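Local structure of hyperosmolarity resistance protein Emb (Staphylococcus epidermidis, 6GV5) at residues D7-A12 with N32-Q37; T17-L22 with F52-M57; Q89-G94 with Q116-A121. The protein probably mediates adherence of the bacterium to surface-immobilised fibronectin, as part of a giant repetitive extracellular matrix binding protein. One frame throughout, in Å; residues are numbered along the deposited sequence.

Interaction 1. Residues D7-A12 with N32-Q37; sequences DAKTDA and NIINQQ
Lys9 and the end of helix 24-35 are joined by two hydrogen bonds from one ammonium group. Lys9 NZ donates to Gln37 O at 2.7 Å and to Asn35 O at 2.8 Å. The first oxygen is met in the plane of its carbonyl at a C=O...donor angle of 158°; the second is met from above its plane, 51° out of it. Asn35 O lies at the C-terminal end of the helix and Gln37 O in the loop just after, and a positive charge would be favoured by the helix end. The extended chain (chi2 to chi4 all near 180°) brings NZ past Ile34 O to the two carbonyls, with Lys9 CE 3.4 Å from Ile34 O.

The two segments belong to helices 2-18 and 24-35, the first two of the three-helix bundle expected of a GA module, and the contact ties the first helix to the place where the second gives way to the loop before helix 40-65. Ile34 also touches Gln46 of that third helix and Ile16 of the first.

The apolar contacts are made by Ile34, which lies side by side with the lysine chain, the two running opposite ways. Its CG2, anti to the backbone N, lies 3.8 Å from Lys9 CB, while its CD1 reaches Ala12 CB at 3.9 Å. The aliphatic part of Lys9 thus covers one side of a buried isoleucine while its tip serves the polar carbonyls.

Just after the helix, Gln37 folds its side chain back on it. Its NE2 donates to Ile33 O at 2.8 Å, with the oxygen in the amide plane. Gln36 N meets the same oxygen from the opposite face of the carbonyl.

Interaction 2. Residues T17-L22 with F52-M57; sequences TNFTGL and FLNGKM
Asn54 OD1 takes backbone N-H groups from two successive residues, Gly21 and Leu22. Leu22 N donates at 3.0 Å to Asn54 OD1, in the plane of the side-chain carbonyl and with an N-H...acceptor angle of 151°. Gly21 N is nearer to Asn54 OD1, at 2.8 Å, but its bond is bent and weak. Asn54 CG stands anti to the backbone N (chi1 -180°), which puts CG out from helix 40-65 on the side of the loop. The other end of the amide is held through water: Asn54 ND2 and Thr20 N both donate to water 1.

The Phe19 ring lies stacked on this amide, the two planes 20° apart, with Phe19 CG 3.6 Å from Asn54 CG and Asn54 ND2 over the ring face. Bonds from the loop and water together with the ring thus fix the rotation of the group.

Residues 19-22 lie in the connection between helices 2-18 and 24-35 of the GA module, and Asn54 holds it against helix 40-65, the third helix of the bundle. Lys61 of that helix adds hydrogen bonds to Thr20 O and Gly21 O.

Gly21, with no side chain, lies close against the helix, its O 3.3 Å from Met57 CB. Beside the amide, Leu22 CG lies 3.8 Å from Asn54 CB. Leu22 CD2 meets Leu53 CD2 at 3.6 Å, the two side chains crossing at about a right angle, and reaches Met57 CG at 4.1 Å. Leu53 and Met57 also touch Ile111 of helix 108-123, while Leu22 rests on Leu30 of helix 24-35.

Interaction 3. Residues Q89-G94 with Q116-A121; sequences QAIAKG and QEINDA
Glu117 and Ile118 of helix 108-123 make the contacts with helix 81-99 in the FIVAR part of the chain, where these two helices pack antiparallel in a helical bundle with helix 40-65. The short segments run at 153° to each other, their axes approaching to 8.5 Å. Ala90 and Gly94, with one side-chain carbon or none, lie on the side of helix 108-123, which suits this close approach, and the CA atoms of Ala90 and Ile118 are 5.0 Å apart.

Glu117 comes first along 116-121. Its backbone O lies 3.8 Å from Ala90 CB, and its extended side chain crosses that of Lys93 obliquely at the edge of the interface. The touch there is between the carboxylate and the aliphatic chain: Glu117 OE1 sits 3.4 Å from Lys93 CD. Lys93 NZ, turned aside by a bend at the last torsion (chi4 -69°), stays 5.0 Å from Glu117 OE1, so the opposite charges probably attract over a distance without forming a salt bridge.

Ile118 follows and makes most of the buried contact, with Ala90 and Ile91, using both of its branches. Its CG1 arm lies against Ala90, with CG1 3.7 Å from Ala90 CB and closer still to the carbonyl oxygen of that residue. At the end of this arm CD1 comes to Gly94, 4.4 Å from its CA, where no side chain intervenes. Leu60, Ala63 and Val64 of helix 40-65 also touch Ile118, placing it where three helices meet.

The other branch, CG2, stands anti to the backbone N and lies against Ile91. The two isoleucine side chains are roughly perpendicular, and the methyl carbons Ile118 CG2 and Ile91 CD1 meet at 3.8 Å.

In the fold
From the N terminus, helix 2-18 enters interaction 1 through residues 7-12 and interaction 2 through residues 17-22, which run from the helix into the following loop. Interaction 1 closes its loop at 32-37, pairing the first two helices; interaction 2 closes later, at 52-57 on helix 40-65, so the two loops cross. Together they join all three helices of the GA module, their centres 16 Å apart. Interaction 3 opens and closes afterwards, in series, bringing helix 108-123 back on helix 81-99 in the FIVAR part. It lies across the chain's centre from interaction 1, about 33 Å away between centres. Helix 40-65 spans both parts, touching residues of all three interactions.

Interaction 1. Residues D7-A12 with N32-Q37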
loop_
_atom_site.group_PDB
_atom_site.type_symbol
_atom_site.label_atom_id
_atom_site.label_comp_id
_atom_site.label_asym_id
_atom_site.label_seq_id
_atom_site.Cartn_x
_atom_site.Cartn_y
_atom_site.Cartn_z
ATOM N N ASP A 7 21.657 -14.816 6.873
ATOM C CA ASP A 7 21.385 -13.844 7.925
ATOM C C ASP A 7 20.721 -12.588 7.371
ATOM O O ASP A 7 19.863 -11.993 8.032
ATOM C CB ASP A 7 22.682 -13.484 8.650
ATOM C CG ASP A 7 23.202 -14.617 9.515
ATOM O OD1 ASP A 7 22.511 -15.654 9.614
ATOM O OD2 ASP A 7 24.298 -14.467 10.096
ATOM N N ALA A 8 21.108 -12.162 6.166
ATOM C CA ALA A 8 20.491 -10.981 5.572
ATOM C C ALA A 8 19.024 -11.237 5.240
ATOM O O ALA A 8 18.180 -10.350 5.414
ATOM C CB ALA A 8 21.259 -10.564 4.318
ATOM N N LYS A 9 18.706 -12.439 4.753
ATOM C CA LYS A 9 17.312 -12.778 4.479
ATOM C C LYS A 9 16.490 -12.765 5.760
ATOM O O LYS A 9 15.390 -12.204 5.802
ATOM C CB LYS A 9 17.229 -14.143 3.796
ATOM C CG LYS A 9 17.784 -14.160 2.382
ATOM C CD LYS A 9 17.729 -15.553 1.758
ATOM C CE LYS A 9 18.225 -15.521 0.320
ATOM N NZ LYS A 9 18.276 -16.876 -0.300
ATOM N N THR A 10 17.009 -13.388 6.820
ATOM C CA THR A 10 16.295 -13.416 8.091
ATOM C C THR A 10 16.017 -12.005 8.590
ATOM O O THR A 10 14.893 -11.685 8.996
ATOM C CB THR A 10 17.103 -14.207 9.123
ATOM O OG1 THR A 10 17.203 -15.575 8.701
ATOM C CG2 THR A 10 16.443 -14.143 10.486
ATOM N N ASP A 11 17.032 -11.136 8.549
ATOM C CA ASP A 11 16.858 -9.762 9.000
ATOM C C ASP A 11 15.790 -9.048 8.184
ATOM O O ASP A 11 14.935 -8.349 8.737
ATOM C CB ASP A 11 18.187 -9.009 8.902
ATOM C CG ASP A 11 18.029 -7.522 9.146
ATOM O OD1 ASP A 11 17.846 -7.130 10.318
ATOM O OD2 ASP A 11 18.076 -6.744 8.167
ATOM N N ALA A 12 15.830 -9.208 6.860
ATOM C CA ALA A 12 14.869 -8.524 6.002
ATOM C C ALA A 12 13.449 -8.996 6.280
ATOM O O ALA A 12 12.518 -8.186 6.337
ATOM C CB ALA A 12 15.225 -8.744 4.535
ATOM N N ASN A 32 8.670 -14.347 0.495
ATOM C CA ASN A 32 9.032 -15.356 -0.493
ATOM C C ASN A 32 10.043 -14.809 -1.493
ATOM O O ASN A 32 10.988 -15.507 -1.878
ATOM C CB ASN A 32 7.779 -15.843 -1.216
ATOM C CG ASN A 32 8.067 -16.962 -2.181
ATOM O OD1 ASN A 32 8.831 -17.879 -1.874
ATOM N ND2 ASN A 32 7.472 -16.892 -3.364
ATOM N N ILE A 33 9.855 -13.564 -1.931
ATOM C CA ILE A 33 10.818 -12.933 -2.824
ATOM C C ILE A 33 12.180 -12.845 -2.150
ATOM O O ILE A 33 13.211 -13.142 -2.767
ATOM C CB ILE A 33 10.303 -11.548 -3.260
ATOM C CG1 ILE A 33 9.048 -11.704 -4.129
ATOM C CG2 ILE A 33 11.385 -10.784 -4.008
ATOM C CD1 ILE A 33 8.267 -10.420 -4.325
ATOM N N ILE A 34 12.207 -12.439 -0.878
ATOM C CA ILE A 34 13.467 -12.366 -0.140
ATOM C C ILE A 34 14.159 -13.724 -0.155
ATOM O O ILE A 34 15.358 -13.832 -0.441
ATOM C CB ILE A 34 13.220 -11.886 1.301
ATOM C CG1 ILE A 34 12.784 -10.415 1.342
ATOM C CG2 ILE A 34 14.466 -12.088 2.159
ATOM C CD1 ILE A 34 13.847 -9.428 0.919
ATOM N N ASN A 35 13.408 -14.785 0.152
ATOM C CA ASN A 35 14.012 -16.107 0.280
ATOM C C ASN A 35 14.638 -16.580 -1.024
ATOM O O ASN A 35 15.566 -17.398 -1.002
ATOM C CB ASN A 35 12.966 -17.122 0.743
ATOM C CG ASN A 35 12.621 -16.979 2.206
ATOM O OD1 ASN A 35 13.433 -16.518 3.008
ATOM N ND2 ASN A 35 11.410 -17.381 2.567
ATOM N N GLN A 36 14.152 -16.091 -2.162
ATOM C CA GLN A 36 14.625 -16.546 -3.463
ATOM C C GLN A 36 15.834 -15.768 -3.973
ATOM O O GLN A 36 16.347 -16.093 -5.051
ATOM C CB GLN A 36 13.496 -16.458 -4.499
ATOM N N GLN A 37 16.305 -14.764 -3.238
ATOM C CA GLN A 37 17.428 -13.959 -3.695
ATOM C C GLN A 37 18.745 -14.701 -3.479
ATOM O O GLN A 37 18.914 -15.450 -2.512
ATOM C CB GLN A 37 17.462 -12.616 -2.968
ATOM C CG GLN A 37 16.189 -11.802 -3.121
ATOM C CD GLN A 37 15.806 -11.578 -4.567
ATOM O OE1 GLN A 37 16.600 -11.083 -5.364
ATOM N NE2 GLN A 37 14.584 -11.957 -4.919
#

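Interaction 2. Residues T17-L22 with F52-M57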
loop_
_atom_site.group_PDB
_atom_site.type_symbol
_atom_site.label_atom_id
_atom_site.label_comp_id
_atom_site.label_asym_id
_atom_site.label_seq_id
_atom_site.Cartn_x
_atom_site.Cartn_y
_atom_site.Cartn_z
ATOM N N THR A 17 8.034 -8.155 8.686
ATOM C CA THR A 17 6.995 -8.576 9.619
ATOM C C THR A 17 6.542 -7.427 10.509
ATOM O O THR A 17 5.379 -7.394 10.927
ATOM C CB THR A 17 7.502 -9.742 10.470
ATOM O OG1 THR A 17 7.883 -10.827 9.615
ATOM C CG2 THR A 17 6.426 -10.208 11.434
ATOM N N ASN A 18 7.439 -6.477 10.800
ATOM C CA ASN A 18 7.082 -5.353 11.661
ATOM C C ASN A 18 6.210 -4.331 10.938
ATOM O O ASN A 18 5.471 -3.583 11.587
ATOM C CB ASN A 18 8.339 -4.651 12.177
ATOM C CG ASN A 18 8.995 -5.390 13.318
ATOM O OD1 ASN A 18 8.323 -6.024 14.129
ATOM N ND2 ASN A 18 10.320 -5.304 13.395
ATOM N N PHE A 19 6.299 -4.264 9.611
ATOM C CA PHE A 19 5.565 -3.256 8.860
ATOM C C PHE A 19 4.070 -3.343 9.154
ATOM O O PHE A 19 3.512 -4.430 9.345
ATOM C CB PHE A 19 5.814 -3.426 7.361
ATOM C CG PHE A 19 7.238 -3.164 6.933
ATOM C CD1 PHE A 19 8.143 -2.545 7.780
ATOM C CD2 PHE A 19 7.664 -3.530 5.668
ATOM C CE1 PHE A 19 9.445 -2.304 7.374
ATOM C CE2 PHE A 19 8.961 -3.292 5.259
ATOM C CZ PHE A 19 9.852 -2.680 6.112
ATOM N N THR A 20 3.419 -2.177 9.201
ATOM C CA THR A 20 1.983 -2.094 9.422
ATOM C C THR A 20 1.213 -1.652 8.187
ATOM O O THR A 20 -0.005 -1.862 8.127
ATOM C CB THR A 20 1.674 -1.118 10.567
ATOM O OG1 THR A 20 2.059 0.207 10.183
ATOM C CG2 THR A 20 2.432 -1.516 11.824
ATOM N N GLY A 21 1.885 -1.050 7.203
ATOM C CA GLY A 21 1.193 -0.651 5.992
ATOM C C GLY A 21 0.858 -1.842 5.119
ATOM O O GLY A 21 -0.287 -2.019 4.691
ATOM N N LEU A 22 1.850 -2.685 4.856
ATOM C CA LEU A 22 1.626 -3.885 4.066
ATOM C C LEU A 22 0.558 -4.770 4.697
ATOM O O LEU A 22 0.464 -4.891 5.921
ATOM C CB LEU A 22 2.921 -4.683 3.939
ATOM C CG LEU A 22 4.103 -3.967 3.275
ATOM C CD1 LEU A 22 5.340 -4.873 3.325
ATOM C CD2 LEU A 22 3.754 -3.589 1.854
ATOM N N PHE A 52 9.450 0.831 0.595
ATOM C CA PHE A 52 8.740 1.851 -0.168
ATOM C C PHE A 52 7.281 1.463 -0.347
ATOM O O PHE A 52 6.374 2.283 -0.143
ATOM C CB PHE A 52 9.414 2.060 -1.521
ATOM C CG PHE A 52 8.705 3.058 -2.396
ATOM C CD1 PHE A 52 8.722 4.405 -2.081
ATOM C CD2 PHE A 52 8.023 2.647 -3.524
ATOM C CE1 PHE A 52 8.067 5.325 -2.880
ATOM C CE2 PHE A 52 7.370 3.562 -4.327
ATOM C CZ PHE A 52 7.394 4.900 -4.006
ATOM N N LEU A 53 7.037 0.205 -0.714
ATOM C CA LEU A 53 5.669 -0.285 -0.827
ATOM C C LEU A 53 4.928 -0.134 0.495
ATOM O O LEU A 53 3.744 0.232 0.516
ATOM C CB LEU A 53 5.682 -1.745 -1.274
ATOM C CG LEU A 53 4.317 -2.386 -1.514
ATOM C CD1 LEU A 53 3.636 -1.777 -2.724
ATOM C CD2 LEU A 53 4.471 -3.891 -1.677
ATOM N N ASN A 54 5.611 -0.388 1.611
ATOM C CA ASN A 54 4.970 -0.234 2.908
ATOM C C ASN A 54 4.512 1.199 3.131
ATOM O O ASN A 54 3.411 1.431 3.634
ATOM C CB ASN A 54 5.919 -0.669 4.025
ATOM C CG ASN A 54 5.292 -0.531 5.386
ATOM O OD1 ASN A 54 4.284 -1.175 5.685
ATOM N ND2 ASN A 54 5.867 0.327 6.216
ATOM N N GLY A 55 5.341 2.179 2.769
ATOM C CA GLY A 55 4.932 3.565 2.925
ATOM C C GLY A 55 3.734 3.915 2.068
ATOM O O GLY A 55 2.845 4.665 2.494
ATOM N N LYS A 56 3.684 3.370 0.850
ATOM C CA LYS A 56 2.565 3.665 -0.033
ATOM C C LYS A 56 1.296 3.009 0.488
ATOM O O LYS A 56 0.204 3.587 0.397
ATOM C CB LYS A 56 2.867 3.188 -1.446
ATOM C CG LYS A 56 3.937 4.019 -2.149
ATOM C CD LYS A 56 3.442 5.436 -2.385
ATOM C CE LYS A 56 4.490 6.296 -3.079
ATOM N NZ LYS A 56 4.036 7.712 -3.195
ATOM N N MET A 57 1.422 1.802 1.046
ATOM C CA MET A 57 0.262 1.136 1.614
ATOM C C MET A 57 -0.241 1.869 2.854
ATOM O O MET A 57 -1.448 1.925 3.101
ATOM C CB MET A 57 0.584 -0.318 1.945
ATOM C CG MET A 57 0.639 -1.204 0.721
ATOM S SD MET A 57 -0.905 -1.227 -0.208
ATOM C CE MET A 57 -1.982 -1.947 1.022
HETATM O O HOH W 1 4.748 0.294 8.906
#

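Interaction 3. Residues Q89-G94 with Q116-A121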
loop_
_atom_site.group_PDB
_atom_site.type_symbol
_atom_site.label_atom_id
_atom_site.label_comp_id
_atom_site.label_asym_id
_atom_site.label_seq_id
_atom_site.Cartn_x
_atom_site.Cartn_y
_atom_site.Cartn_z
ATOM N N GLN A 89 -16.141 5.336 -6.162
ATOM C CA GLN A 89 -15.421 4.418 -7.039
ATOM C C GLN A 89 -13.960 4.304 -6.618
ATOM O O GLN A 89 -13.400 3.202 -6.540
ATOM C CB GLN A 89 -15.504 4.899 -8.489
ATOM C CG GLN A 89 -16.868 4.792 -9.145
ATOM C CD GLN A 89 -16.924 5.498 -10.497
ATOM O OE1 GLN A 89 -15.912 5.999 -11.001
ATOM N NE2 GLN A 89 -18.112 5.553 -11.082
ATOM N N ALA A 90 -13.319 5.456 -6.355
ATOM C CA ALA A 90 -11.903 5.436 -5.976
ATOM C C ALA A 90 -11.699 4.760 -4.627
ATOM O O ALA A 90 -10.759 3.971 -4.455
ATOM C CB ALA A 90 -11.349 6.858 -5.965
ATOM N N ILE A 91 -12.569 5.049 -3.649
ATOM C CA ILE A 91 -12.452 4.408 -2.342
ATOM C C ILE A 91 -12.624 2.899 -2.469
ATOM O O ILE A 91 -11.883 2.122 -1.861
ATOM C CB ILE A 91 -13.476 5.011 -1.364
ATOM C CG1 ILE A 91 -13.074 6.421 -0.946
ATOM C CG2 ILE A 91 -13.679 4.109 -0.137
ATOM C CD1 ILE A 91 -11.781 6.517 -0.152
ATOM N N ALA A 92 -13.587 2.460 -3.285
ATOM C CA ALA A 92 -13.808 1.032 -3.477
ATOM C C ALA A 92 -12.586 0.349 -4.072
ATOM O O ALA A 92 -12.260 -0.781 -3.691
ATOM C CB ALA A 92 -15.038 0.825 -4.363
ATOM N N LYS A 93 -11.906 1.006 -5.014
ATOM C CA LYS A 93 -10.685 0.426 -5.571
ATOM C C LYS A 93 -9.623 0.277 -4.488
ATOM O O LYS A 93 -8.923 -0.740 -4.418
ATOM C CB LYS A 93 -10.164 1.285 -6.716
ATOM C CG LYS A 93 -11.016 1.275 -7.972
ATOM C CD LYS A 93 -10.406 2.178 -9.044
ATOM C CE LYS A 93 -11.271 2.246 -10.298
ATOM N NZ LYS A 93 -11.281 0.957 -11.048
ATOM N N GLY A 94 -9.478 1.287 -3.634
ATOM C CA GLY A 94 -8.540 1.162 -2.532
ATOM C C GLY A 94 -8.891 0.035 -1.582
ATOM O O GLY A 94 -8.007 -0.686 -1.116
ATOM N N GLN A 116 -3.689 8.341 -5.871
ATOM C CA GLN A 116 -3.905 9.596 -6.579
ATOM C C GLN A 116 -5.354 9.733 -7.024
ATOM O O GLN A 116 -5.909 10.835 -6.989
ATOM C CB GLN A 116 -2.955 9.687 -7.778
ATOM C CG GLN A 116 -2.853 11.093 -8.352
ATOM C CD GLN A 116 -2.302 12.100 -7.350
ATOM O OE1 GLN A 116 -1.146 12.005 -6.931
ATOM N NE2 GLN A 116 -3.134 13.063 -6.951
ATOM N N GLU A 117 -5.991 8.623 -7.428
ATOM C CA GLU A 117 -7.402 8.669 -7.801
ATOM C C GLU A 117 -8.271 9.066 -6.614
ATOM O O GLU A 117 -9.201 9.871 -6.749
ATOM C CB GLU A 117 -7.855 7.314 -8.350
ATOM C CG GLU A 117 -7.262 6.969 -9.712
ATOM C CD GLU A 117 -7.781 5.659 -10.279
ATOM O OE1 GLU A 117 -8.774 5.121 -9.743
ATOM O OE2 GLU A 117 -7.190 5.166 -11.267
ATOM N N ILE A 118 -7.992 8.500 -5.437
ATOM C CA ILE A 118 -8.737 8.890 -4.239
ATOM C C ILE A 118 -8.494 10.359 -3.915
ATOM O O ILE A 118 -9.431 11.116 -3.644
ATOM C CB ILE A 118 -8.352 7.989 -3.054
ATOM C CG1 ILE A 118 -8.809 6.548 -3.301
ATOM C CG2 ILE A 118 -8.941 8.529 -1.757
ATOM C CD1 ILE A 118 -8.198 5.538 -2.340
ATOM N N ASN A 119 -7.222 10.783 -3.926
ATOM C CA ASN A 119 -6.902 12.160 -3.573
ATOM C C ASN A 119 -7.512 13.148 -4.556
ATOM O O ASN A 119 -8.006 14.203 -4.149
ATOM C CB ASN A 119 -5.387 12.339 -3.501
ATOM C CG ASN A 119 -4.772 11.618 -2.315
ATOM O OD1 ASN A 119 -5.469 11.230 -1.377
ATOM N ND2 ASN A 119 -3.457 11.442 -2.347
ATOM N N ASP A 120 -7.482 12.832 -5.857
ATOM C CA ASP A 120 -8.105 13.711 -6.841
ATOM C C ASP A 120 -9.601 13.833 -6.582
ATOM O O ASP A 120 -10.166 14.935 -6.609
ATOM C CB ASP A 120 -7.860 13.185 -8.256
ATOM C CG ASP A 120 -6.420 13.378 -8.718
ATOM O OD1 ASP A 120 -5.639 14.047 -8.005
ATOM O OD2 ASP A 120 -6.074 12.857 -9.798
ATOM N N ALA A 121 -10.263 12.704 -6.334
ATOM C CA ALA A 121 -11.697 12.748 -6.080
ATOM C C ALA A 121 -12.004 13.476 -4.778
ATOM O O ALA A 121 -12.999 14.210 -4.684
ATOM C CB ALA A 121 -12.276 11.332 -6.053
#